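Local atomic coordinates of putative mandelate racemase (Zymomonas mobilis, PDB entry 2OX4), a protein that binds a magnesium ion and is probably a lyase, perhaps a dehydratase, of the mandelate racemase group within the enolase superfamily. Residues P23-V28 / A319-A324; A40-G45 / I91-S96; A59-G64 / E75-K80; D163-D168 / E200-A205; Y352-V357 / Y384-Y389. One frame throughout, in Å; residues are numbered along the deposited sequence. Where two conformers were deposited one is given.

Contact 1. Residues P23-V28 / A319-A324; sequences PILVKV and AGTGVA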
# COMPACT_ATOMS: atom_id res chain seq x y z
N PRO C 23 -12.65 9.05 -42.55
CA PRO C 23 -13.71 9.06 -41.54
C PRO C 23 -14.75 7.95 -41.68
O PRO C 23 -14.96 7.42 -42.78
CB PRO C 23 -14.39 10.42 -41.72
CG PRO C 23 -13.51 11.21 -42.61
CD PRO C 23 -12.60 10.29 -43.34
N ILE C 24 -15.39 7.61 -40.56
CA ILE C 24 -16.38 6.54 -40.53
C ILE C 24 -17.65 7.11 -39.89
O ILE C 24 -17.64 7.51 -38.71
CB ILE C 24 -15.91 5.28 -39.74
CG1 ILE C 24 -14.48 4.87 -40.12
CG2 ILE C 24 -16.89 4.12 -40.01
CD1 ILE C 24 -13.41 5.36 -39.14
N LEU C 25 -18.71 7.16 -40.68
CA LEU C 25 -19.98 7.74 -40.24
C LEU C 25 -21.09 6.70 -40.28
O LEU C 25 -21.05 5.78 -41.10
CB LEU C 25 -20.34 8.95 -41.10
CG LEU C 25 -19.39 10.13 -40.94
CD1 LEU C 25 -19.43 11.07 -42.12
CD2 LEU C 25 -19.69 10.87 -39.66
N VAL C 26 -22.07 6.86 -39.39
CA VAL C 26 -23.22 5.97 -39.31
C VAL C 26 -24.49 6.80 -39.31
O VAL C 26 -24.60 7.80 -38.58
CB VAL C 26 -23.17 5.00 -38.07
CG1 VAL C 26 -23.34 5.76 -36.74
CG2 VAL C 26 -24.23 3.91 -38.20
N LYS C 27 -25.44 6.38 -40.13
CA LYS C 27 -26.77 6.98 -40.17
C LYS C 27 -27.83 5.96 -39.77
O LYS C 27 -27.97 4.89 -40.40
CB LYS C 27 -27.05 7.58 -41.57
CG LYS C 27 -28.45 8.22 -41.71
CD LYS C 27 -28.68 8.79 -43.13
CE LYS C 27 -30.10 9.27 -43.32
NZ LYS C 27 -30.24 9.97 -44.63
N VAL C 28 -28.53 6.28 -38.69
CA VAL C 28 -29.54 5.37 -38.11
C VAL C 28 -30.93 5.93 -38.35
O VAL C 28 -31.27 7.00 -37.84
CB VAL C 28 -29.31 5.25 -36.58
CG1 VAL C 28 -30.37 4.34 -35.93
CG2 VAL C 28 -27.90 4.74 -36.30
N ALA C 319 -11.23 15.17 -33.65
CA ALA C 319 -10.33 14.99 -34.80
C ALA C 319 -10.97 14.15 -35.88
O ALA C 319 -10.38 13.16 -36.34
CB ALA C 319 -8.99 14.38 -34.37
N GLY C 320 -12.17 14.53 -36.29
CA GLY C 320 -12.78 13.97 -37.50
C GLY C 320 -13.68 14.99 -38.17
O GLY C 320 -13.33 16.17 -38.27
N THR C 321 -14.86 14.54 -38.61
CA THR C 321 -15.76 15.38 -39.40
C THR C 321 -16.57 16.32 -38.52
O THR C 321 -16.44 16.33 -37.28
CB THR C 321 -16.77 14.56 -40.24
OG1 THR C 321 -17.86 14.13 -39.41
CG2 THR C 321 -16.12 13.36 -40.92
N GLY C 322 -17.42 17.10 -39.19
CA GLY C 322 -18.36 18.00 -38.52
C GLY C 322 -19.42 17.31 -37.67
O GLY C 322 -20.02 17.95 -36.81
N VAL C 323 -19.66 16.02 -37.92
CA VAL C 323 -20.51 15.22 -37.03
C VAL C 323 -19.85 15.11 -35.66
O VAL C 323 -20.45 15.50 -34.66
CB VAL C 323 -20.83 13.81 -37.63
CG1 VAL C 323 -21.61 12.95 -36.61
CG2 VAL C 323 -21.67 13.97 -38.92
N ALA C 324 -18.62 14.60 -35.62
CA ALA C 324 -17.82 14.57 -34.38
C ALA C 324 -17.73 15.94 -33.71
O ALA C 324 -17.91 16.06 -32.49
CB ALA C 324 -16.43 14.02 -34.66
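Pro23 and Leu25 of the capping-domain strand 24-30 meet Thr321 and Val323 at the start of the barrel helix 322-333, so the contact joins the two domains of the enolase-superfamily fold. The apolar part is buried. Pro23 CB lies 3.5 Å from Thr321 CG2, and Pro23 CG follows a little farther off. Leu25 reaches across with a single methyl: its CD2 is 3.8 Å from Val323 CG2, crossing that side chain at a slant, and 3.7 Å from Thr321 OG1, there tip to tip. Leu25 was modelled in two conformers, so its part is less certain. The polar part belongs to helix capping. Thr321 is the N-cap, and a first torsion of 81° sets OG1 between backbone N and carbonyl carbon, facing the first turn, while CG2 is left to the proline. OG1 also hydrogen-bonds Glu39 on the neighbouring strand 35-40, whose carboxylate takes Ala324 N as well. With an alanine here, Val323 N would probably lose its capping acceptor, Glu39 the hydroxyl it is bonded to and Pro23 the methyl that packs on its ring. That capping bond runs from Val323 N to Thr321 OG1 over 3.0 Å, with an N-H...O angle of 145°.

Contact 2. Residues A40-G45 / I91-S96; sequences AGIAYG and IFSGIS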
# COMPACT_ATOMS: atom_id res chain seq x y z
N ALA C 40 -17.52 7.21 -35.73
CA ALA C 40 -16.53 6.41 -34.99
C ALA C 40 -15.18 7.12 -35.05
O ALA C 40 -14.72 7.54 -36.13
CB ALA C 40 -16.42 5.00 -35.60
N GLY C 41 -14.52 7.25 -33.90
CA GLY C 41 -13.33 8.10 -33.83
C GLY C 41 -12.01 7.49 -34.29
O GLY C 41 -10.98 7.70 -33.64
N ILE C 42 -12.04 6.74 -35.39
CA ILE C 42 -10.84 6.10 -35.94
C ILE C 42 -10.58 6.63 -37.36
O ILE C 42 -10.24 5.87 -38.28
CB ILE C 42 -10.96 4.53 -35.95
CG1 ILE C 42 -11.58 4.01 -34.64
CG2 ILE C 42 -9.60 3.86 -36.16
CD1 ILE C 42 -11.53 2.50 -34.48
N ALA C 43 -10.76 7.94 -37.55
CA ALA C 43 -10.62 8.55 -38.90
C ALA C 43 -9.17 8.62 -39.40
O ALA C 43 -8.93 8.77 -40.61
CB ALA C 43 -11.24 9.94 -38.94
N TYR C 44 -8.23 8.56 -38.47
CA TYR C 44 -6.81 8.65 -38.76
C TYR C 44 -6.10 7.42 -38.18
O TYR C 44 -6.71 6.61 -37.46
CB TYR C 44 -6.22 9.94 -38.19
CG TYR C 44 -6.34 10.09 -36.67
CD1 TYR C 44 -5.26 9.79 -35.84
CD2 TYR C 44 -7.52 10.55 -36.09
CE1 TYR C 44 -5.37 9.94 -34.44
CE2 TYR C 44 -7.64 10.69 -34.70
CZ TYR C 44 -6.56 10.39 -33.88
OH TYR C 44 -6.67 10.54 -32.51
N GLY C 45 -4.82 7.28 -38.50
CA GLY C 45 -4.07 6.06 -38.21
C GLY C 45 -4.61 4.87 -38.97
O GLY C 45 -5.28 5.02 -40.00
N ILE C 91 -13.91 -1.93 -30.45
CA ILE C 91 -15.10 -2.36 -29.71
C ILE C 91 -15.87 -1.14 -29.22
O ILE C 91 -17.07 -1.01 -29.49
CB ILE C 91 -14.73 -3.32 -28.54
CG1 ILE C 91 -14.10 -4.63 -29.07
CG2 ILE C 91 -15.92 -3.56 -27.60
CD1 ILE C 91 -14.95 -5.38 -30.11
N PHE C 92 -15.18 -0.23 -28.53
CA PHE C 92 -15.84 0.95 -27.96
C PHE C 92 -16.22 2.03 -28.99
O PHE C 92 -17.22 2.73 -28.82
CB PHE C 92 -15.07 1.53 -26.76
CG PHE C 92 -15.25 0.74 -25.49
CD1 PHE C 92 -14.16 0.19 -24.84
CD2 PHE C 92 -16.53 0.53 -24.96
CE1 PHE C 92 -14.33 -0.56 -23.67
CE2 PHE C 92 -16.70 -0.21 -23.79
CZ PHE C 92 -15.61 -0.75 -23.15
N SER C 93 -15.46 2.11 -30.09
CA SER C 93 -15.81 3.01 -31.21
C SER C 93 -17.17 2.67 -31.80
O SER C 93 -17.93 3.56 -32.18
CB SER C 93 -14.76 2.94 -32.32
OG SER C 93 -13.55 3.55 -31.92
N GLY C 94 -17.48 1.38 -31.88
CA GLY C 94 -18.76 0.93 -32.43
C GLY C 94 -19.92 1.31 -31.53
O GLY C 94 -20.93 1.84 -31.99
N ILE C 95 -19.78 1.06 -30.23
CA ILE C 95 -20.76 1.54 -29.25
C ILE C 95 -20.93 3.06 -29.34
O ILE C 95 -22.06 3.56 -29.38
CB ILE C 95 -20.38 1.09 -27.81
CG1 ILE C 95 -20.24 -0.43 -27.76
CG2 ILE C 95 -21.44 1.54 -26.84
CD1 ILE C 95 -20.00 -1.01 -26.31
N SER C 96 -19.81 3.78 -29.45
CA SER C 96 -19.78 5.25 -29.46
C SER C 96 -20.61 5.81 -30.60
O SER C 96 -21.43 6.72 -30.40
CB SER C 96 -18.35 5.76 -29.62
OG SER C 96 -17.51 5.35 -28.56
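Ile42 CG1 and Ser93 OG each lie anti to their own carbonyl carbon (chi1 -43° and -71°), which helps bring the two side chains together. The contact lies in the capping domain of the enolase-superfamily fold, where the loop after strand 35-40 packs on helix 89-110. With the chain extended beyond CG1, the CG1-CD1 arm of Ile42 runs alongside the serine hydroxyl, and both Ile42 CG1 and Ile42 CD1 come to 3.4 Å from Ser93 OG. This is van der Waals contact of an aliphatic arm with a hydroxyl oxygen, which is hydrogen-bonded to Thr89 O one turn earlier in the helix. Both residues were modelled in two conformers, so the exact fit is uncertain. At the start of the loop segment, Ala40 CB lies 4.0 Å from Ser93 O, with Ala40 CB and Ser93 CB 4.2 Å apart. The loop continues toward the magnesium site: Tyr44 OH hydrogen-bonds Glu267, a magnesium ligand, and Ile42 also packs on Trp83 of the second subunit. Phe92 O, beside Ser93 in sequence, takes two donors from opposite faces of its plane, Ser96 N and, at 2.6 Å, Ser96 OG, the hydroxyl standing 41° out of that plane.

Contact 3. Residues A59-G64 / E75-K80; sequences AALLIG and EKLFKK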
# COMPACT_ATOMS: atom_id res chain seq x y z
N ALA C 59 -24.85 -3.62 -35.96
CA ALA C 59 -26.10 -3.20 -36.62
C ALA C 59 -27.16 -4.29 -36.53
O ALA C 59 -28.34 -4.00 -36.30
CB ALA C 59 -25.85 -2.80 -38.09
N ALA C 60 -26.74 -5.55 -36.66
CA ALA C 60 -27.64 -6.69 -36.50
C ALA C 60 -28.38 -6.75 -35.17
O ALA C 60 -29.51 -7.22 -35.11
CB ALA C 60 -26.91 -8.00 -36.78
N LEU C 61 -27.76 -6.26 -34.10
CA LEU C 61 -28.36 -6.28 -32.77
C LEU C 61 -29.28 -5.08 -32.54
O LEU C 61 -30.02 -5.04 -31.55
CB LEU C 61 -27.27 -6.29 -31.68
CG LEU C 61 -26.62 -7.63 -31.29
CD1 LEU C 61 -26.07 -8.41 -32.47
CD2 LEU C 61 -25.52 -7.39 -30.27
N LEU C 62 -29.21 -4.10 -33.44
CA LEU C 62 -29.86 -2.81 -33.20
C LEU C 62 -31.14 -2.58 -34.00
O LEU C 62 -31.99 -1.79 -33.59
CB LEU C 62 -28.87 -1.66 -33.46
CG LEU C 62 -27.67 -1.77 -32.51
CD1 LEU C 62 -26.64 -0.71 -32.82
CD2 LEU C 62 -28.13 -1.70 -31.06
N ILE C 63 -31.27 -3.22 -35.16
CA ILE C 63 -32.53 -3.15 -35.92
C ILE C 63 -33.67 -3.62 -35.02
O ILE C 63 -33.59 -4.67 -34.40
CB ILE C 63 -32.48 -4.02 -37.21
CG1 ILE C 63 -31.28 -3.63 -38.09
CG2 ILE C 63 -33.81 -3.94 -37.97
CD1 ILE C 63 -31.40 -2.29 -38.81
N GLY C 64 -34.73 -2.81 -34.93
CA GLY C 64 -35.87 -3.14 -34.07
C GLY C 64 -35.85 -2.46 -32.71
O GLY C 64 -36.86 -2.42 -32.01
N GLU C 75 -25.55 -1.20 -22.59
CA GLU C 75 -25.25 -2.38 -21.78
C GLU C 75 -25.35 -3.67 -22.61
O GLU C 75 -24.58 -4.59 -22.39
CB GLU C 75 -26.14 -2.43 -20.54
CG GLU C 75 -25.87 -3.61 -19.56
CD GLU C 75 -24.66 -3.40 -18.62
OE1 GLU C 75 -23.90 -2.41 -18.75
OE2 GLU C 75 -24.46 -4.26 -17.72
N LYS C 76 -26.31 -3.74 -23.53
CA LYS C 76 -26.42 -4.87 -24.46
C LYS C 76 -25.18 -5.03 -25.34
O LYS C 76 -24.62 -6.12 -25.43
CB LYS C 76 -27.68 -4.71 -25.33
CG LYS C 76 -27.92 -5.83 -26.35
CD LYS C 76 -29.16 -5.50 -27.19
CE LYS C 76 -29.34 -6.48 -28.34
NZ LYS C 76 -30.61 -6.19 -29.09
N LEU C 77 -24.74 -3.95 -25.98
CA LEU C 77 -23.48 -3.97 -26.74
C LEU C 77 -22.26 -4.33 -25.88
O LEU C 77 -21.33 -4.98 -26.36
CB LEU C 77 -23.27 -2.67 -27.50
CG LEU C 77 -24.34 -2.45 -28.58
CD1 LEU C 77 -24.12 -1.13 -29.32
CD2 LEU C 77 -24.38 -3.64 -29.59
N PHE C 78 -22.29 -3.92 -24.61
CA PHE C 78 -21.20 -4.21 -23.67
C PHE C 78 -21.23 -5.70 -23.26
O PHE C 78 -20.18 -6.36 -23.27
CB PHE C 78 -21.32 -3.27 -22.46
CG PHE C 78 -20.22 -3.43 -21.42
CD1 PHE C 78 -18.88 -3.45 -21.78
CD2 PHE C 78 -20.55 -3.51 -20.06
CE1 PHE C 78 -17.86 -3.59 -20.81
CE2 PHE C 78 -19.54 -3.64 -19.09
CZ PHE C 78 -18.21 -3.68 -19.46
N LYS C 79 -22.42 -6.22 -22.95
CA LYS C 79 -22.57 -7.52 -22.26
C LYS C 79 -22.95 -8.69 -23.16
O LYS C 79 -22.76 -9.87 -22.79
CB LYS C 79 -23.58 -7.41 -21.11
CG LYS C 79 -23.08 -6.56 -19.92
CD LYS C 79 -21.90 -7.21 -19.21
CE LYS C 79 -21.53 -6.44 -17.94
NZ LYS C 79 -22.68 -6.31 -16.96
N LYS C 80 -23.52 -8.39 -24.33
CA LYS C 80 -24.12 -9.45 -25.15
C LYS C 80 -23.38 -9.74 -26.46
O LYS C 80 -23.79 -10.61 -27.23
CB LYS C 80 -25.61 -9.16 -25.41
CG LYS C 80 -26.48 -9.14 -24.15
CD LYS C 80 -26.41 -10.48 -23.43
CE LYS C 80 -27.52 -10.64 -22.41
NZ LYS C 80 -27.42 -11.96 -21.73
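The carbonyl group of Leu61 receives the ammonium of Lys76 in its own plane and not over a face: Lys76 NZ stands 2.8 Å from Leu61 O with a C=O...N angle of 145°. A second flat group, the Glu75 carboxylate, is met by Lys79 NZ from above its plane, 2.8 Å from Glu75 OE2, as a salt bridge within one helix. The contact pairs the end of helix 48-62 with helix 70-79, consecutive helices of the capping domain. Lys76 reaches over because all its torsions are extended, starting with CG anti to the backbone N, and its CE slants past Leu61 CB at 3.9 Å. Beside this polar bridge the Leu61 and Leu77 side chains pass in opposite directions, with Leu61 CD2 4.0 Å from Leu77 CD2, while Leu62 CD1 and Leu77 CD1 are a looser 4.3 Å apart. Leu62 and Leu77 continue inward onto helix 89-110, and Leu61 also packs on Val46 of the second subunit. Lys76 NZ forms a salt bridge with Glu65 too. A leucine in its place would probably leave the Leu61 carbonyl without this donor and Glu65 without this salt-bridge partner. The positive charge at the last turn of helix 48-62 may suit the negative end of the helix dipole, so the contact probably adds an electrostatic contribution to the leucine packing.

Contact 4. Residues D163-D168 / E200-A205; sequences DAVKVD and EAIRNA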
# COMPACT_ATOMS: atom_id res chain seq x y z
N ASP C 163 -6.61 32.27 -28.05
CA ASP C 163 -5.68 32.58 -26.96
C ASP C 163 -5.02 31.32 -26.40
O ASP C 163 -4.53 31.31 -25.26
CB ASP C 163 -6.36 33.41 -25.86
CG ASP C 163 -7.45 32.64 -25.09
OD1 ASP C 163 -7.66 31.43 -25.30
OD2 ASP C 163 -8.11 33.28 -24.24
N ALA C 164 -5.03 30.26 -27.20
CA ALA C 164 -4.33 29.02 -26.89
C ALA C 164 -4.04 28.26 -28.17
O ALA C 164 -4.84 28.29 -29.13
CB ALA C 164 -5.17 28.17 -25.93
N VAL C 165 -2.91 27.57 -28.18
CA VAL C 165 -2.51 26.73 -29.30
C VAL C 165 -1.95 25.41 -28.80
O VAL C 165 -1.45 25.33 -27.67
CB VAL C 165 -1.41 27.43 -30.17
CG1 VAL C 165 -1.95 28.73 -30.80
CG2 VAL C 165 -0.16 27.71 -29.34
N LYS C 166 -2.01 24.38 -29.64
CA LYS C 166 -1.33 23.12 -29.34
C LYS C 166 -0.39 22.70 -30.46
O LYS C 166 -0.73 22.79 -31.63
CB LYS C 166 -2.33 22.00 -29.06
CG LYS C 166 -1.66 20.66 -28.65
CD LYS C 166 -2.71 19.63 -28.21
CE LYS C 166 -3.24 18.80 -29.37
NZ LYS C 166 -4.37 17.94 -28.87
N VAL C 167 0.79 22.22 -30.08
CA VAL C 167 1.80 21.86 -31.06
C VAL C 167 2.56 20.61 -30.60
O VAL C 167 2.83 20.43 -29.41
CB VAL C 167 2.74 23.05 -31.31
CG1 VAL C 167 3.43 23.51 -30.02
CG2 VAL C 167 3.73 22.75 -32.42
N ASP C 168 2.84 19.73 -31.56
CA ASP C 168 3.80 18.63 -31.39
C ASP C 168 5.15 19.12 -31.89
O ASP C 168 5.33 19.31 -33.10
CB ASP C 168 3.34 17.40 -32.17
CG ASP C 168 4.24 16.18 -31.96
OD1 ASP C 168 5.39 16.32 -31.48
OD2 ASP C 168 3.79 15.06 -32.28
N GLU C 200 10.13 27.81 -27.44
CA GLU C 200 10.67 29.16 -27.21
C GLU C 200 10.27 30.17 -28.29
O GLU C 200 9.87 31.30 -27.98
CB GLU C 200 12.20 29.10 -27.10
CG GLU C 200 12.83 30.39 -26.63
CD GLU C 200 14.23 30.18 -26.09
OE1 GLU C 200 14.56 30.81 -25.06
OE2 GLU C 200 14.99 29.38 -26.69
N ALA C 201 10.38 29.76 -29.56
CA ALA C 201 9.96 30.58 -30.70
C ALA C 201 8.49 30.99 -30.60
O ALA C 201 8.15 32.17 -30.79
CB ALA C 201 10.20 29.84 -32.01
N ILE C 202 7.63 30.02 -30.31
CA ILE C 202 6.20 30.27 -30.16
C ILE C 202 5.93 31.21 -28.99
O ILE C 202 5.21 32.18 -29.15
CB ILE C 202 5.39 28.96 -30.02
CG1 ILE C 202 5.41 28.16 -31.33
CG2 ILE C 202 3.96 29.27 -29.64
CD1 ILE C 202 5.08 26.65 -31.16
N ARG C 203 6.52 30.92 -27.82
CA ARG C 203 6.30 31.73 -26.62
C ARG C 203 6.76 33.18 -26.79
O ARG C 203 6.07 34.13 -26.38
CB ARG C 203 6.98 31.10 -25.39
CG ARG C 203 6.96 31.96 -24.12
CD ARG C 203 5.54 32.26 -23.59
NE ARG C 203 4.90 31.08 -22.99
CZ ARG C 203 3.59 30.82 -23.04
NH1 ARG C 203 2.76 31.65 -23.67
NH2 ARG C 203 3.11 29.72 -22.46
N ASN C 204 7.94 33.35 -27.38
CA ASN C 204 8.42 34.68 -27.76
C ASN C 204 7.47 35.43 -28.70
O ASN C 204 7.29 36.65 -28.55
CB ASN C 204 9.81 34.57 -28.41
CG ASN C 204 10.92 34.30 -27.39
OD1 ASN C 204 10.73 34.49 -26.18
ND2 ASN C 204 12.09 33.90 -27.88
N ALA C 205 6.90 34.72 -29.66
CA ALA C 205 5.98 35.33 -30.64
C ALA C 205 4.62 35.70 -30.04
O ALA C 205 4.12 36.81 -30.29
CB ALA C 205 5.81 34.43 -31.85
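A beta-alpha-beta unit of the barrel domain holds this contact: strand 164-167 and the helix 189-206 that follows it, which leads on to the parallel neighbour strand 211-215. Val165 and Val167, alternate residues of the strand, turn outward to the helix, and Ile202 answers both with its two branches. The first torsion of Ile202 (chi1 -68°) sends CG2 anti to the backbone N and CG1 anti to the carbonyl carbon, so the branches part along the strand. Through CG1, Ile202 CD1 meets Val167 CG1 at 3.7 Å, methyl to methyl and tip to tip. Ile202 CG2 faces Val165 CG2 more loosely, 4.4 Å away. All three side chains are buried, and the link is purely apolar. Lys166 makes salt bridges with Glu241, a magnesium ligand, and with Glu342, so the same strand carries Val165 and Val167 toward the helix and the charged Lys166 toward the barrel's interior. Around the contact, helix 147-159 adds Ala157 against Val165, Tyr150 against Val167 and Ala154 against Ile202. Strand 211-215 pairs with the backbone of Val165 and sets Ile212 against Ile202, wedging the isoleucine between two strands and the preceding helix.

Contact 5. Residues Y352-V357 / Y384-Y389; sequences YEELCV and YQISDY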
# COMPACT_ATOMS: atom_id res chain seq x y z
N TYR C 352 -12.59 17.87 -45.75
CA TYR C 352 -13.45 17.73 -44.58
C TYR C 352 -14.72 18.58 -44.66
O TYR C 352 -15.81 18.10 -44.33
CB TYR C 352 -12.65 17.93 -43.28
CG TYR C 352 -12.05 16.63 -42.77
CD1 TYR C 352 -10.72 16.30 -43.01
CD2 TYR C 352 -12.84 15.72 -42.07
CE1 TYR C 352 -10.18 15.09 -42.54
CE2 TYR C 352 -12.32 14.52 -41.60
CZ TYR C 352 -10.99 14.20 -41.84
OH TYR C 352 -10.50 13.00 -41.36
N GLU C 353 -14.60 19.82 -45.13
CA GLU C 353 -15.77 20.69 -45.32
C GLU C 353 -16.91 20.09 -46.16
O GLU C 353 -18.07 20.33 -45.86
CB GLU C 353 -15.37 22.06 -45.87
CG GLU C 353 -14.45 22.85 -44.96
CD GLU C 353 -13.76 24.01 -45.66
OE1 GLU C 353 -14.46 24.95 -46.10
OE2 GLU C 353 -12.51 23.98 -45.77
N GLU C 354 -16.58 19.34 -47.20
CA GLU C 354 -17.60 18.83 -48.14
C GLU C 354 -18.48 17.71 -47.58
O GLU C 354 -19.49 17.31 -48.19
CB GLU C 354 -16.95 18.37 -49.45
CG GLU C 354 -16.06 17.13 -49.29
CD GLU C 354 -15.46 16.65 -50.61
OE1 GLU C 354 -15.84 17.18 -51.68
OE2 GLU C 354 -14.62 15.73 -50.59
N LEU C 355 -18.11 17.20 -46.40
CA LEU C 355 -18.74 16.02 -45.83
C LEU C 355 -20.02 16.33 -45.06
O LEU C 355 -20.87 15.45 -44.91
CB LEU C 355 -17.76 15.27 -44.92
CG LEU C 355 -16.46 14.80 -45.57
CD1 LEU C 355 -15.56 14.12 -44.54
CD2 LEU C 355 -16.77 13.85 -46.73
N CYS C 356 -20.15 17.56 -44.58
CA CYS C 356 -21.27 17.94 -43.72
C CYS C 356 -22.01 19.19 -44.18
O CYS C 356 -21.42 20.09 -44.78
CB CYS C 356 -20.80 18.16 -42.27
SG CYS C 356 -20.10 16.69 -41.50
N VAL C 357 -23.30 19.25 -43.85
CA VAL C 357 -24.17 20.37 -44.19
C VAL C 357 -23.77 21.70 -43.53
O VAL C 357 -23.73 22.73 -44.21
CB VAL C 357 -25.66 20.01 -43.90
CG1 VAL C 357 -26.57 21.21 -44.10
CG2 VAL C 357 -26.10 18.86 -44.81
N TYR C 384 -22.66 9.23 -50.31
CA TYR C 384 -23.02 7.97 -50.96
C TYR C 384 -22.08 7.62 -52.12
O TYR C 384 -21.85 6.45 -52.42
CB TYR C 384 -24.48 8.02 -51.45
CG TYR C 384 -25.48 8.03 -50.32
CD1 TYR C 384 -25.85 9.23 -49.69
CD2 TYR C 384 -26.05 6.84 -49.85
CE1 TYR C 384 -26.77 9.23 -48.63
CE2 TYR C 384 -26.96 6.84 -48.81
CZ TYR C 384 -27.32 8.03 -48.20
OH TYR C 384 -28.22 8.01 -47.16
N GLN C 385 -21.51 8.65 -52.74
CA GLN C 385 -20.65 8.45 -53.90
C GLN C 385 -19.15 8.42 -53.56
O GLN C 385 -18.33 8.00 -54.36
CB GLN C 385 -20.93 9.54 -54.95
CG GLN C 385 -22.09 9.21 -55.89
CD GLN C 385 -21.91 7.89 -56.63
OE1 GLN C 385 -22.56 6.89 -56.31
NE2 GLN C 385 -21.04 7.89 -57.63
N ILE C 386 -18.80 8.88 -52.36
CA ILE C 386 -17.39 9.00 -51.97
C ILE C 386 -17.06 8.15 -50.73
O ILE C 386 -16.11 8.45 -49.99
CB ILE C 386 -16.95 10.48 -51.77
CG1 ILE C 386 -17.76 11.15 -50.65
CG2 ILE C 386 -17.06 11.27 -53.09
CD1 ILE C 386 -17.05 12.36 -50.08
N SER C 387 -17.83 7.08 -50.53
CA SER C 387 -17.65 6.18 -49.39
C SER C 387 -17.77 4.72 -49.82
O SER C 387 -18.50 4.40 -50.78
CB SER C 387 -18.70 6.47 -48.30
OG SER C 387 -18.72 7.84 -47.93
N ASP C 388 -17.08 3.85 -49.11
CA ASP C 388 -17.48 2.45 -49.00
C ASP C 388 -18.74 2.39 -48.15
O ASP C 388 -18.73 2.75 -46.98
CB ASP C 388 -16.37 1.61 -48.32
CG ASP C 388 -15.10 1.52 -49.17
OD1 ASP C 388 -14.04 1.16 -48.63
OD2 ASP C 388 -15.17 1.82 -50.38
N TYR C 389 -19.83 1.93 -48.76
CA TYR C 389 -21.18 2.07 -48.22
C TYR C 389 -21.76 0.70 -47.87
O TYR C 389 -21.72 -0.22 -48.69
CB TYR C 389 -22.09 2.76 -49.24
CG TYR C 389 -23.56 2.82 -48.88
CD1 TYR C 389 -24.04 3.78 -47.98
CD2 TYR C 389 -24.48 1.95 -49.46
CE1 TYR C 389 -25.39 3.84 -47.65
CE2 TYR C 389 -25.83 2.00 -49.14
CZ TYR C 389 -26.28 2.96 -48.24
OH TYR C 389 -27.62 3.02 -47.93
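Ile386 reaches Leu355 and Glu354 with its CD1 methyl, where the chain leaving the barrel domain of this enolase-superfamily fold comes back to the capping-domain sheet through strand 387-393. From Ile386 CB, still 6.1 Å from Leu355 CD2, the first torsion of 61° turns CG1 into the space flanked by the backbone N and the carbonyl carbon, on the way to the facing turn. Ile386 CG1 is nearer, 4.9 Å from Leu355 CD2, but not yet in contact. A nearly extended second torsion then delivers Ile386 CD1, the tip, to 3.7 Å from Leu355 CD2, the two side chains lying oblique to each other. The same methyl comes within 4.2 Å of Glu354 OE2, a plain van der Waals approach to an oxygen whose charge is met by Arg16 in a salt bridge. CG2 branches off, anti to the carbonyl carbon, and leaves the touching to CD1. Across from it, Glu354 and Leu355 are the middle residues of a type I beta turn from Glu353 to Cys356, so neighbouring positions offer a carboxylate and a methyl to one isoleucine. Leu355 is buried and also touches Val13 of strand 5-13 and Thr321, while the Ile386 backbone bonds to that of His14. The turn thus packs on the residue that leads into strand 387-393. Within the turn's own segment, Leu355 N hydrogen-bonds Tyr352 O at 3.2 Å.

Contacts 1, 2 and 4 are buried, whereas contacts 3 and 5 are only partly so. Contacts 1 and 5 both tie the barrel domain to the capping-domain sheet; they abut where Tyr352 packs on Pro23 and Cys356 on the start of helix 322-333. Contact 1 also joins contact 2, since strands 24-30 and 35-40 pair there. Contacts 2 and 3 share the helical side of the capping domain, with Ile95 against Leu77, and both border the second subunit. Contact 4 stands apart within the barrel, about 45 Å between centres from contact 3. Contact 3 alone has a hydrogen bond between its segments; the others rely on van der Waals packing.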